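Local coordinates for protein blood group a-and b-cleaving endo-beta-galactosidase (Streptococcus pneumoniae, PDB 2YGL) that cleaves blood group A and B antigens as a family 98 endo-beta-galactosidase, through a catalytic part separate from these tandem CBM51 modules, which probably bind carbohydrate, at residues L9-G20 against T63-D74; R97-I108 against H155-F163. All coordinates share one frame; numbering follows the deposited sequence.

Interaction 1 (L9-G20 against T63-D74)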
loop_
_atom_site.group_PDB
_atom_site.type_symbol
_atom_site.label_atom_id
_atom_site.label_comp_id
_atom_site.label_asym_id
_atom_site.label_seq_id
_atom_site.Cartn_x
_atom_site.Cartn_y
_atom_site.Cartn_z
ATOM N N LEU A 9 -13.211 7.581 -10.857
ATOM C CA LEU A 9 -12.895 7.255 -12.250
ATOM C C LEU A 9 -12.950 8.500 -13.136
ATOM O O LEU A 9 -12.127 8.662 -14.039
ATOM C CB LEU A 9 -13.833 6.172 -12.800
ATOM C CG LEU A 9 -13.788 4.751 -12.221
ATOM C CD1 LEU A 9 -14.761 3.866 -12.975
ATOM C CD2 LEU A 9 -12.391 4.149 -12.271
ATOM N N SER A 10 -13.911 9.379 -12.853
ATOM C CA SER A 10 -14.078 10.634 -13.585
ATOM C C SER A 10 -12.932 11.624 -13.355
ATOM O O SER A 10 -12.848 12.650 -14.033
ATOM C CB SER A 10 -15.421 11.280 -13.238
ATOM O OG SER A 10 -15.526 11.548 -11.851
ATOM N N ASP A 11 -12.059 11.310 -12.398
ATOM C CA ASP A 11 -10.842 12.083 -12.165
ATOM C C ASP A 11 -9.624 11.406 -12.801
ATOM O O ASP A 11 -8.511 11.931 -12.742
ATOM C CB ASP A 11 -10.614 12.308 -10.664
ATOM C CG ASP A 11 -11.658 13.224 -10.037
ATOM O OD1 ASP A 11 -12.234 14.075 -10.749
ATOM O OD2 ASP A 11 -11.898 13.098 -8.820
ATOM N N MET A 12 -9.843 10.240 -13.408
ATOM C CA MET A 12 -8.782 9.512 -14.102
ATOM C C MET A 12 -8.966 9.598 -15.612
ATOM O O MET A 12 -10.005 10.047 -16.098
ATOM C CB MET A 12 -8.749 8.041 -13.673
ATOM C CG MET A 12 -8.753 7.815 -12.174
ATOM S SD MET A 12 -8.721 6.062 -11.763
ATOM C CE MET A 12 -9.771 6.054 -10.326
ATOM N N ASP A 13 -7.947 9.168 -16.348
ATOM C CA ASP A 13 -8.012 9.110 -17.802
ATOM C C ASP A 13 -8.262 7.670 -18.228
ATOM O O ASP A 13 -7.487 6.777 -17.878
ATOM C CB ASP A 13 -6.706 9.623 -18.423
ATOM C CG ASP A 13 -6.267 10.963 -17.853
ATOM O OD1 ASP A 13 -7.079 11.911 -17.839
ATOM O OD2 ASP A 13 -5.098 11.070 -17.426
ATOM N N TRP A 14 -9.349 7.442 -18.963
ATOM C CA TRP A 14 -9.639 6.107 -19.485
ATOM C C TRP A 14 -8.667 5.724 -20.597
ATOM O O TRP A 14 -8.209 6.586 -21.349
ATOM C CB TRP A 14 -11.100 5.978 -19.953
ATOM C CG TRP A 14 -11.561 6.994 -20.963
ATOM C CD1 TRP A 14 -11.052 7.205 -22.215
ATOM C CD2 TRP A 14 -12.655 7.911 -20.820
ATOM N NE1 TRP A 14 -11.742 8.206 -22.847
ATOM C CE2 TRP A 14 -12.731 8.660 -22.014
ATOM C CE3 TRP A 14 -13.570 8.181 -19.792
ATOM C CZ2 TRP A 14 -13.691 9.661 -22.215
ATOM C CZ3 TRP A 14 -14.524 9.180 -19.991
ATOM C CH2 TRP A 14 -14.574 9.905 -21.196
ATOM N N SER A 15 -8.333 4.438 -20.678
ATOM C CA SER A 15 -7.490 3.930 -21.762
ATOM C C SER A 15 -8.287 3.885 -23.065
ATOM O O SER A 15 -7.737 4.088 -24.147
ATOM C CB SER A 15 -6.921 2.552 -21.417
ATOM O OG SER A 15 -7.953 1.618 -21.144
ATOM N N SER A 16 -9.584 3.620 -22.942
ATOM C CA SER A 16 -10.525 3.701 -24.058
ATOM C C SER A 16 -11.957 3.842 -23.540
ATOM O O SER A 16 -12.256 3.500 -22.389
ATOM C CB SER A 16 -10.405 2.482 -24.982
ATOM O OG SER A 16 -10.713 1.284 -24.290
ATOM N N ALA A 17 -12.831 4.361 -24.395
ATOM C CA ALA A 17 -14.236 4.540 -24.057
ATOM C C ALA A 17 -15.092 4.461 -25.312
ATOM O O ALA A 17 -14.852 5.181 -26.283
ATOM C CB ALA A 17 -14.452 5.870 -23.341
ATOM N N THR A 18 -16.075 3.565 -25.295
ATOM C CA THR A 18 -17.051 3.472 -26.376
ATOM C C THR A 18 -18.465 3.596 -25.815
ATOM O O THR A 18 -18.727 3.217 -24.668
ATOM C CB THR A 18 -16.928 2.148 -27.169
ATOM O OG1 THR A 18 -17.180 1.040 -26.297
ATOM C CG2 THR A 18 -15.541 2.006 -27.805
ATOM N N HIS A 19 -19.364 4.133 -26.635
ATOM C CA HIS A 19 -20.767 4.302 -26.271
ATOM C C HIS A 19 -21.675 3.857 -27.420
ATOM O O HIS A 19 -21.202 3.620 -28.535
ATOM C CB HIS A 19 -21.059 5.759 -25.874
ATOM C CG HIS A 19 -20.739 6.761 -26.941
ATOM N ND1 HIS A 19 -21.547 6.965 -28.041
ATOM C CD2 HIS A 19 -19.706 7.629 -27.070
ATOM C CE1 HIS A 19 -21.019 7.905 -28.805
ATOM N NE2 HIS A 19 -19.903 8.326 -28.237
ATOM N N GLY A 20 -22.971 3.755 -27.140
ATOM C CA GLY A 20 -23.942 3.268 -28.114
ATOM C C GLY A 20 -24.671 4.322 -28.927
ATOM O O GLY A 20 -25.562 3.987 -29.707
ATOM N N THR A 63 -22.758 7.050 -19.792
ATOM C CA THR A 63 -22.612 6.480 -21.130
ATOM C C THR A 63 -23.961 6.092 -21.743
ATOM O O THR A 63 -25.006 6.196 -21.092
ATOM C CB THR A 63 -21.651 5.253 -21.122
ATOM O OG1 THR A 63 -21.329 4.877 -22.466
ATOM C CG2 THR A 63 -22.273 4.055 -20.386
ATOM N N VAL A 64 -23.921 5.670 -23.005
ATOM C CA VAL A 64 -25.036 4.977 -23.639
ATOM C C VAL A 64 -24.586 3.539 -23.913
ATOM O O VAL A 64 -23.508 3.313 -24.470
ATOM C CB VAL A 64 -25.487 5.672 -24.951
ATOM C CG1 VAL A 64 -26.496 4.813 -25.711
ATOM C CG2 VAL A 64 -26.083 7.038 -24.651
ATOM N N ALA A 65 -25.408 2.577 -23.501
ATOM C CA ALA A 65 -25.094 1.161 -23.668
ATOM C C ALA A 65 -25.013 0.755 -25.141
ATOM O O ALA A 65 -25.672 1.348 -26.001
ATOM C CB ALA A 65 -26.113 0.304 -22.924
ATOM N N ASP A 66 -24.182 -0.245 -25.423
ATOM C CA ASP A 66 -24.084 -0.826 -26.760
ATOM C C ASP A 66 -24.040 -2.352 -26.633
ATOM O O ASP A 66 -24.732 -2.916 -25.785
ATOM C CB ASP A 66 -22.862 -0.278 -27.509
ATOM C CG ASP A 66 -23.107 -0.127 -29.006
ATOM O OD1 ASP A 66 -24.212 -0.472 -29.478
ATOM O OD2 ASP A 66 -22.194 0.345 -29.713
ATOM N N SER A 67 -23.230 -3.020 -27.452
ATOM C CA SER A 67 -23.157 -4.486 -27.403
ATOM C C SER A 67 -21.735 -5.074 -27.372
ATOM O O SER A 67 -21.380 -5.867 -28.241
ATOM C CB SER A 67 -23.966 -5.093 -28.558
ATOM O OG SER A 67 -25.358 -4.946 -28.329
ATOM N N PRO A 68 -20.922 -4.706 -26.359
ATOM C CA PRO A 68 -21.208 -3.743 -25.294
ATOM C C PRO A 68 -20.575 -2.368 -25.513
ATOM O O PRO A 68 -19.698 -2.212 -26.364
ATOM C CB PRO A 68 -20.578 -4.399 -24.065
ATOM C CG PRO A 68 -19.428 -5.229 -24.619
ATOM C CD PRO A 68 -19.669 -5.444 -26.098
ATOM N N SER A 69 -21.046 -1.383 -24.750
ATOM C CA SER A 69 -20.308 -0.145 -24.527
ATOM C C SER A 69 -19.250 -0.467 -23.476
ATOM O O SER A 69 -19.557 -1.090 -22.458
ATOM C CB SER A 69 -21.248 0.955 -24.023
ATOM O OG SER A 69 -20.553 1.932 -23.259
ATOM N N VAL A 70 -18.009 -0.059 -23.729
ATOM C CA VAL A 70 -16.888 -0.393 -22.843
ATOM C C VAL A 70 -16.064 0.842 -22.473
ATOM O O VAL A 70 -15.612 1.586 -23.344
ATOM C CB VAL A 70 -15.958 -1.484 -23.471
ATOM C CG1 VAL A 70 -14.702 -1.691 -22.626
ATOM C CG2 VAL A 70 -16.697 -2.801 -23.638
ATOM N N ILE A 71 -15.880 1.049 -21.170
ATOM C CA ILE A 71 -14.989 2.089 -20.659
ATOM C C ILE A 71 -13.931 1.432 -19.767
ATOM O O ILE A 71 -14.254 0.843 -18.727
ATOM C CB ILE A 71 -15.763 3.191 -19.895
ATOM C CG1 ILE A 71 -16.901 3.740 -20.761
ATOM C CG2 ILE A 71 -14.822 4.324 -19.489
ATOM C CD1 ILE A 71 -18.139 4.129 -19.995
ATOM N N SER A 72 -12.673 1.523 -20.194
ATOM C CA SER A 72 -11.569 0.830 -19.528
ATOM C C SER A 72 -10.553 1.788 -18.919
ATOM O O SER A 72 -10.309 2.874 -19.454
ATOM C CB SER A 72 -10.858 -0.102 -20.510
ATOM O OG SER A 72 -11.756 -1.066 -21.028
ATOM N N TYR A 73 -9.960 1.365 -17.804
ATOM C CA TYR A 73 -8.923 2.136 -17.120
ATOM C C TYR A 73 -7.708 1.266 -16.813
ATOM O O TYR A 73 -7.846 0.107 -16.400
ATOM C CB TYR A 73 -9.464 2.737 -15.819
ATOM C CG TYR A 73 -10.565 3.760 -16.010
ATOM C CD1 TYR A 73 -11.896 3.362 -16.145
ATOM C CD2 TYR A 73 -10.277 5.124 -16.044
ATOM C CE1 TYR A 73 -12.910 4.292 -16.321
ATOM C CE2 TYR A 73 -11.287 6.067 -16.216
ATOM C CZ TYR A 73 -12.602 5.641 -16.357
ATOM O OH TYR A 73 -13.611 6.559 -16.529
ATOM N N ASP A 74 -6.524 1.836 -17.019
ATOM C CA ASP A 74 -5.273 1.179 -16.664
ATOM C C ASP A 74 -5.000 1.409 -15.186
ATOM O O ASP A 74 -4.800 2.543 -14.750
ATOM C CB ASP A 74 -4.114 1.708 -17.522
ATOM C CG ASP A 74 -2.770 1.062 -17.178
ATOM O OD1 ASP A 74 -2.738 0.021 -16.481
ATOM O OD2 ASP A 74 -1.733 1.601 -17.616
HETATM O O HOH W 1 -12.855 9.182 -16.585
HETATM O O HOH W 2 -6.370 4.387 -18.100
HETATM O O HOH W 3 -13.257 0.750 -24.895
HETATM O O HOH W 4 -17.277 -1.247 -27.698
HETATM O O HOH W 5 -19.880 1.047 -28.809
#
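Thr18 OG1 is gripped by the backbone N-H of Val70, 2.9 Å from N to OG1, and it hydrogen-bonds a water, which donates to Pro68 O. Its chi1 of 62° sets the hydroxyl between the backbone N and the carbonyl carbon, turned to the strand 69-74. The backbone of Thr18 is held as well: its N donates to Val70 O, and its carbonyl oxygen receives the hydroxyl of Ser69, with only 2.6 Å between Thr18 O and Ser69 OG. On one side of this knot Gly20 N donates to Val64 O; on the other, Ser72 N gives Ser16 O a nearly straight bond of 168°. Ser16 and Ser72 thus form an antiparallel hydrogen-bonded pair, Ala17 and Ile71 the non-hydrogen-bonded one beside it, and strand 16-17 is the outermost strand, within the chain, of a five-stranded antiparallel sheet of the NPCBM domain.

Beyond the bridges the side chain of Tyr73 is held between two residues. Leu9 CD2 sits over the centre of one face, 4.0 Å from the ring centroid, while Trp14 CB lies over the opposite face toward the rim, its CH-pi contact also 4.0 Å from the centroid. Met12 SD approaches obliquely, a Met-aromatic contact. Tyr73 OH meets the edge of the Trp14 indole, 3.6 Å from CE3, and shares a water with Leu9 O, which takes a proton from it. With a carbon over each face of the phenol and its hydroxyl tied through water to Leu9 O, the ring is probably held in one orientation, and a short edge strand is held by side-chain hydroxyls and aromatic packing as well as by its few backbone bonds.

Interaction 2 (R97-I108 against H155-F163); sequences RSDHAVVDRIEI and HTWGDEVVF. With CA (calcium ion), chain C.
His155 meets residues 97-108 through a shared calcium ion: His155 O and Val102 O each bind it at 2.2 Å. Two waters and Ala152 O also bind the ion; one of the waters accepts from His155 N, and the other lies within bonding distance of Asp99 O and Trp157 O.

Trp157 follows at the second position of a type II turn running from Thr156 to Asp159. Its CB stands over the centre of the His100 imidazole, 3.4 Å from the ring centroid, and the five-membered ring of its indole makes an offset stack with that imidazole, the planes 30° apart. Farther out, Asp99 OD2 comes to the indole edge 3.4 Å from CZ3, its carboxylate turned 71° from the ring. Arg97 holds this carboxylate side-on, NE to OD1 and NH2 to OD2, both by syn lone pairs. The backbone carbonyl of Trp157 accepts from Ala101 N.

Gly158 brings its carbonyl oxygen to Ala101 CA in a C-H...O contact. The calcium ion joins the loops that carry Val102 and His155-Asp159 at one end of the beta sandwich; bound calcium of this kind is known from other beta-sandwich carbohydrate-binding modules.

Asp159 divides its carboxylate: OD2 binds calcium at 2.3 Å, while OD1 accepts from Val102 N, 3.0 Å away, nearly along its C-O axis. With chi1 at -65°, CG lies anti to the carbonyl carbon, and this brings OD2 to the calcium and OD1 to Val102 N.

From Val161 onward the contact turns apolar. Val161 CG2 packs on Val103 CG2, the two side chains crossing at about a right angle, and CG1 meets Ile106 CD1 tip to tip. Phe163 then slides past Ile106 and Ile108 in the opposite direction, its CE2 lying 3.8 Å from Ile106 CG2.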
loop_
_atom_site.group_PDB
_atom_site.type_symbol
_atom_site.label_atom_id
_atom_site.label_comp_id
_atom_site.label_asym_id
_atom_site.label_seq_id
_atom_site.Cartn_x
_atom_site.Cartn_y
_atom_site.Cartn_z
ATOM N N ARG A 97 -41.288 5.608 -24.522
ATOM C CA ARG A 97 -41.782 4.349 -25.080
ATOM C C ARG A 97 -41.186 3.181 -24.302
ATOM O O ARG A 97 -40.106 3.308 -23.719
ATOM C CB ARG A 97 -41.417 4.241 -26.563
ATOM C CG ARG A 97 -42.287 5.079 -27.496
ATOM C CD ARG A 97 -41.620 5.330 -28.848
ATOM N NE ARG A 97 -41.056 4.115 -29.440
ATOM C CZ ARG A 97 -40.717 3.980 -30.721
ATOM N NH1 ARG A 97 -40.896 4.979 -31.580
ATOM N NH2 ARG A 97 -40.207 2.832 -31.149
ATOM N N SER A 98 -41.885 2.047 -24.297
ATOM C CA SER A 98 -41.462 0.869 -23.531
ATOM C C SER A 98 -40.225 0.156 -24.097
ATOM O O SER A 98 -39.634 -0.686 -23.418
ATOM C CB SER A 98 -42.624 -0.120 -23.380
ATOM O OG SER A 98 -43.072 -0.564 -24.646
ATOM N N ASP A 99 -39.844 0.488 -25.330
ATOM C CA ASP A 99 -38.617 -0.047 -25.934
ATOM C C ASP A 99 -37.410 0.868 -25.680
ATOM O O ASP A 99 -36.272 0.523 -26.007
ATOM C CB ASP A 99 -38.807 -0.320 -27.438
ATOM C CG ASP A 99 -39.303 0.897 -28.210
ATOM O OD1 ASP A 99 -39.399 1.997 -27.628
ATOM O OD2 ASP A 99 -39.601 0.754 -29.414
ATOM N N HIS A 100 -37.679 2.035 -25.096
ATOM C CA HIS A 100 -36.642 2.968 -24.666
ATOM C C HIS A 100 -36.285 2.698 -23.205
ATOM O O HIS A 100 -37.131 2.241 -22.435
ATOM C CB HIS A 100 -37.127 4.410 -24.836
ATOM C CG HIS A 100 -37.110 4.894 -26.254
ATOM N ND1 HIS A 100 -36.489 6.066 -26.632
ATOM C CD2 HIS A 100 -37.629 4.363 -27.387
ATOM C CE1 HIS A 100 -36.632 6.238 -27.934
ATOM N NE2 HIS A 100 -37.317 5.217 -28.416
ATOM N N ALA A 101 -35.036 2.987 -22.838
ATOM C CA ALA A 101 -34.506 2.726 -21.489
ATOM C C ALA A 101 -34.625 1.250 -21.070
ATOM O O ALA A 101 -35.188 0.926 -20.019
ATOM C CB ALA A 101 -35.151 3.660 -20.447
ATOM N N VAL A 102 -34.093 0.366 -21.910
ATOM C CA VAL A 102 -34.096 -1.073 -21.640
ATOM C C VAL A 102 -32.669 -1.594 -21.770
ATOM O O VAL A 102 -32.137 -1.720 -22.876
ATOM C CB VAL A 102 -35.062 -1.842 -22.584
ATOM C CG1 VAL A 102 -34.985 -3.350 -22.343
ATOM C CG2 VAL A 102 -36.498 -1.355 -22.399
ATOM N N VAL A 103 -32.049 -1.872 -20.630
ATOM C CA VAL A 103 -30.666 -2.329 -20.587
ATOM C C VAL A 103 -30.634 -3.790 -20.154
ATOM O O VAL A 103 -31.104 -4.134 -19.068
ATOM C CB VAL A 103 -29.804 -1.443 -19.648
ATOM C CG1 VAL A 103 -28.425 -2.064 -19.397
ATOM C CG2 VAL A 103 -29.660 -0.042 -20.237
ATOM N N ASP A 104 -30.092 -4.639 -21.022
ATOM C CA ASP A 104 -30.052 -6.078 -20.780
ATOM C C ASP A 104 -29.137 -6.456 -19.618
ATOM O O ASP A 104 -29.514 -7.262 -18.769
ATOM C CB ASP A 104 -29.631 -6.827 -22.052
ATOM C CG ASP A 104 -30.781 -7.019 -23.037
ATOM O OD1 ASP A 104 -31.816 -6.321 -22.924
ATOM O OD2 ASP A 104 -30.641 -7.876 -23.938
ATOM N N ARG A 105 -27.948 -5.857 -19.572
ATOM C CA ARG A 105 -26.910 -6.280 -18.639
ATOM C C ARG A 105 -25.843 -5.207 -18.419
ATOM O O ARG A 105 -25.475 -4.482 -19.344
ATOM C CB ARG A 105 -26.248 -7.552 -19.176
ATOM C CG ARG A 105 -25.515 -8.382 -18.151
ATOM C CD ARG A 105 -25.220 -9.778 -18.691
ATOM N NE ARG A 105 -24.187 -9.801 -19.725
ATOM C CZ ARG A 105 -24.423 -9.908 -21.032
ATOM N NH1 ARG A 105 -25.663 -10.000 -21.493
ATOM N NH2 ARG A 105 -23.411 -9.934 -21.884
ATOM N N ILE A 106 -25.358 -5.115 -17.183
ATOM C CA ILE A 106 -24.176 -4.319 -16.862
ATOM C C ILE A 106 -23.151 -5.226 -16.183
ATOM O O ILE A 106 -23.484 -5.952 -15.241
ATOM C CB ILE A 106 -24.505 -3.098 -15.956
ATOM C CG1 ILE A 106 -25.468 -2.138 -16.668
ATOM C CG2 ILE A 106 -23.220 -2.360 -15.552
ATOM C CD1 ILE A 106 -26.085 -1.072 -15.764
ATOM N N GLU A 107 -21.914 -5.184 -16.668
ATOM C CA GLU A 107 -20.840 -5.996 -16.106
ATOM C C GLU A 107 -19.618 -5.170 -15.729
ATOM O O GLU A 107 -19.358 -4.116 -16.314
ATOM C CB GLU A 107 -20.412 -7.087 -17.091
ATOM C CG GLU A 107 -21.436 -8.183 -17.325
ATOM C CD GLU A 107 -21.024 -9.144 -18.432
ATOM O OE1 GLU A 107 -20.046 -8.855 -19.159
ATOM O OE2 GLU A 107 -21.687 -10.193 -18.576
ATOM N N ILE A 108 -18.878 -5.664 -14.738
ATOM C CA ILE A 108 -17.551 -5.152 -14.424
ATOM C C ILE A 108 -16.552 -6.279 -14.656
ATOM O O ILE A 108 -16.736 -7.399 -14.169
ATOM C CB ILE A 108 -17.447 -4.602 -12.975
ATOM C CG1 ILE A 108 -18.514 -3.522 -12.712
ATOM C CG2 ILE A 108 -16.035 -4.074 -12.684
ATOM C CD1 ILE A 108 -18.410 -2.265 -13.590
ATOM N N HIS A 155 -32.173 -2.417 -28.745
ATOM C CA HIS A 155 -31.946 -1.037 -29.176
ATOM C C HIS A 155 -31.150 -0.276 -28.124
ATOM O O HIS A 155 -31.168 -0.636 -26.950
ATOM C CB HIS A 155 -33.277 -0.317 -29.408
ATOM C CG HIS A 155 -34.239 -1.077 -30.265
ATOM N ND1 HIS A 155 -34.123 -1.142 -31.636
ATOM C CD2 HIS A 155 -35.339 -1.799 -29.944
ATOM C CE1 HIS A 155 -35.110 -1.874 -32.124
ATOM N NE2 HIS A 155 -35.861 -2.283 -31.117
ATOM N N THR A 156 -30.468 0.784 -28.547
ATOM C CA THR A 156 -29.717 1.634 -27.624
ATOM C C THR A 156 -30.555 2.820 -27.116
ATOM O O THR A 156 -30.113 3.565 -26.238
ATOM C CB THR A 156 -28.424 2.171 -28.275
ATOM O OG1 THR A 156 -28.765 3.048 -29.355
ATOM C CG2 THR A 156 -27.558 1.028 -28.796
ATOM N N TRP A 157 -31.758 2.981 -27.670
ATOM C CA TRP A 157 -32.637 4.114 -27.356
ATOM C C TRP A 157 -32.871 4.281 -25.854
ATOM O O TRP A 157 -33.315 3.350 -25.180
ATOM C CB TRP A 157 -33.990 3.981 -28.068
ATOM C CG TRP A 157 -33.923 3.703 -29.555
ATOM C CD1 TRP A 157 -33.003 4.185 -30.448
ATOM C CD2 TRP A 157 -34.838 2.904 -30.317
ATOM N NE1 TRP A 157 -33.280 3.719 -31.713
ATOM C CE2 TRP A 157 -34.400 2.932 -31.661
ATOM C CE3 TRP A 157 -35.980 2.156 -29.992
ATOM C CZ2 TRP A 157 -35.065 2.241 -32.683
ATOM C CZ3 TRP A 157 -36.645 1.473 -31.009
ATOM C CH2 TRP A 157 -36.184 1.521 -32.338
ATOM N N GLY A 158 -32.553 5.468 -25.343
ATOM C CA GLY A 158 -32.782 5.815 -23.937
ATOM C C GLY A 158 -31.923 5.092 -22.909
ATOM O O GLY A 158 -32.149 5.233 -21.705
ATOM N N ASP A 159 -30.932 4.331 -23.374
ATOM C CA ASP A 159 -30.076 3.548 -22.477
ATOM C C ASP A 159 -28.983 4.387 -21.818
ATOM O O ASP A 159 -27.789 4.163 -22.034
ATOM C CB ASP A 159 -29.464 2.358 -23.216
ATOM C CG ASP A 159 -30.501 1.347 -23.658
ATOM O OD1 ASP A 159 -31.681 1.444 -23.248
ATOM O OD2 ASP A 159 -30.127 0.436 -24.421
ATOM N N GLU A 160 -29.413 5.341 -20.996
ATOM C CA GLU A 160 -28.513 6.244 -20.295
ATOM C C GLU A 160 -27.954 5.559 -19.052
ATOM O O GLU A 160 -28.402 5.822 -17.931
ATOM C CB GLU A 160 -29.250 7.536 -19.910
ATOM C CG GLU A 160 -29.818 8.324 -21.087
ATOM C CD GLU A 160 -28.761 9.111 -21.836
ATOM O OE1 GLU A 160 -27.941 9.793 -21.184
ATOM O OE2 GLU A 160 -28.758 9.052 -23.082
ATOM N N VAL A 161 -26.985 4.667 -19.259
ATOM C CA VAL A 161 -26.346 3.954 -18.155
ATOM C C VAL A 161 -25.391 4.887 -17.427
ATOM O O VAL A 161 -24.529 5.520 -18.044
ATOM C CB VAL A 161 -25.600 2.672 -18.627
ATOM C CG1 VAL A 161 -24.704 2.112 -17.520
ATOM C CG2 VAL A 161 -26.593 1.612 -19.077
ATOM N N VAL A 162 -25.566 4.981 -16.112
ATOM C CA VAL A 162 -24.641 5.729 -15.275
ATOM C C VAL A 162 -23.969 4.839 -14.243
ATOM O O VAL A 162 -24.609 3.988 -13.612
ATOM C CB VAL A 162 -25.299 6.949 -14.574
ATOM C CG1 VAL A 162 -25.536 8.077 -15.568
ATOM C CG2 VAL A 162 -26.588 6.556 -13.858
ATOM N N PHE A 163 -22.665 5.035 -14.105
ATOM C CA PHE A 163 -21.894 4.435 -13.036
ATOM C C PHE A 163 -21.718 5.537 -11.990
ATOM O O PHE A 163 -20.690 6.216 -11.946
ATOM C CB PHE A 163 -20.553 3.908 -13.571
ATOM C CG PHE A 163 -20.695 2.869 -14.664
ATOM C CD1 PHE A 163 -20.872 3.250 -15.995
ATOM C CD2 PHE A 163 -20.656 1.509 -14.361
ATOM C CE1 PHE A 163 -21.009 2.290 -17.006
ATOM C CE2 PHE A 163 -20.790 0.542 -15.366
ATOM C CZ PHE A 163 -20.968 0.936 -16.689
HETATM CA CA CA C . -31.797 -1.083 -24.915
HETATM O O HOH W 6 -33.484 0.541 -25.399
HETATM O O HOH W 7 -33.270 -2.522 -25.850
#

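In the fold
The two contacts belong to one NPCBM domain, with centres about 15 Å apart, and meet where strands 60-64 and 160-171 run side by side: Thr63 N and Val161 O probably hydrogen-bond. Interaction 1 joins neighbouring strands at the border of the five-stranded sheet, so backbone and hydroxyl bonds dominate, with waters along the margin and a buried tyrosine behind. Interaction 2 instead spans the two sheets, strand 105-110 facing strand 160-171; where the strands face each other the contact is apolar and buried, whereas its loop half is polar, more exposed and organised by the calcium ion. Ala65 of interaction 1 has its side chain about 6 Å from that ion.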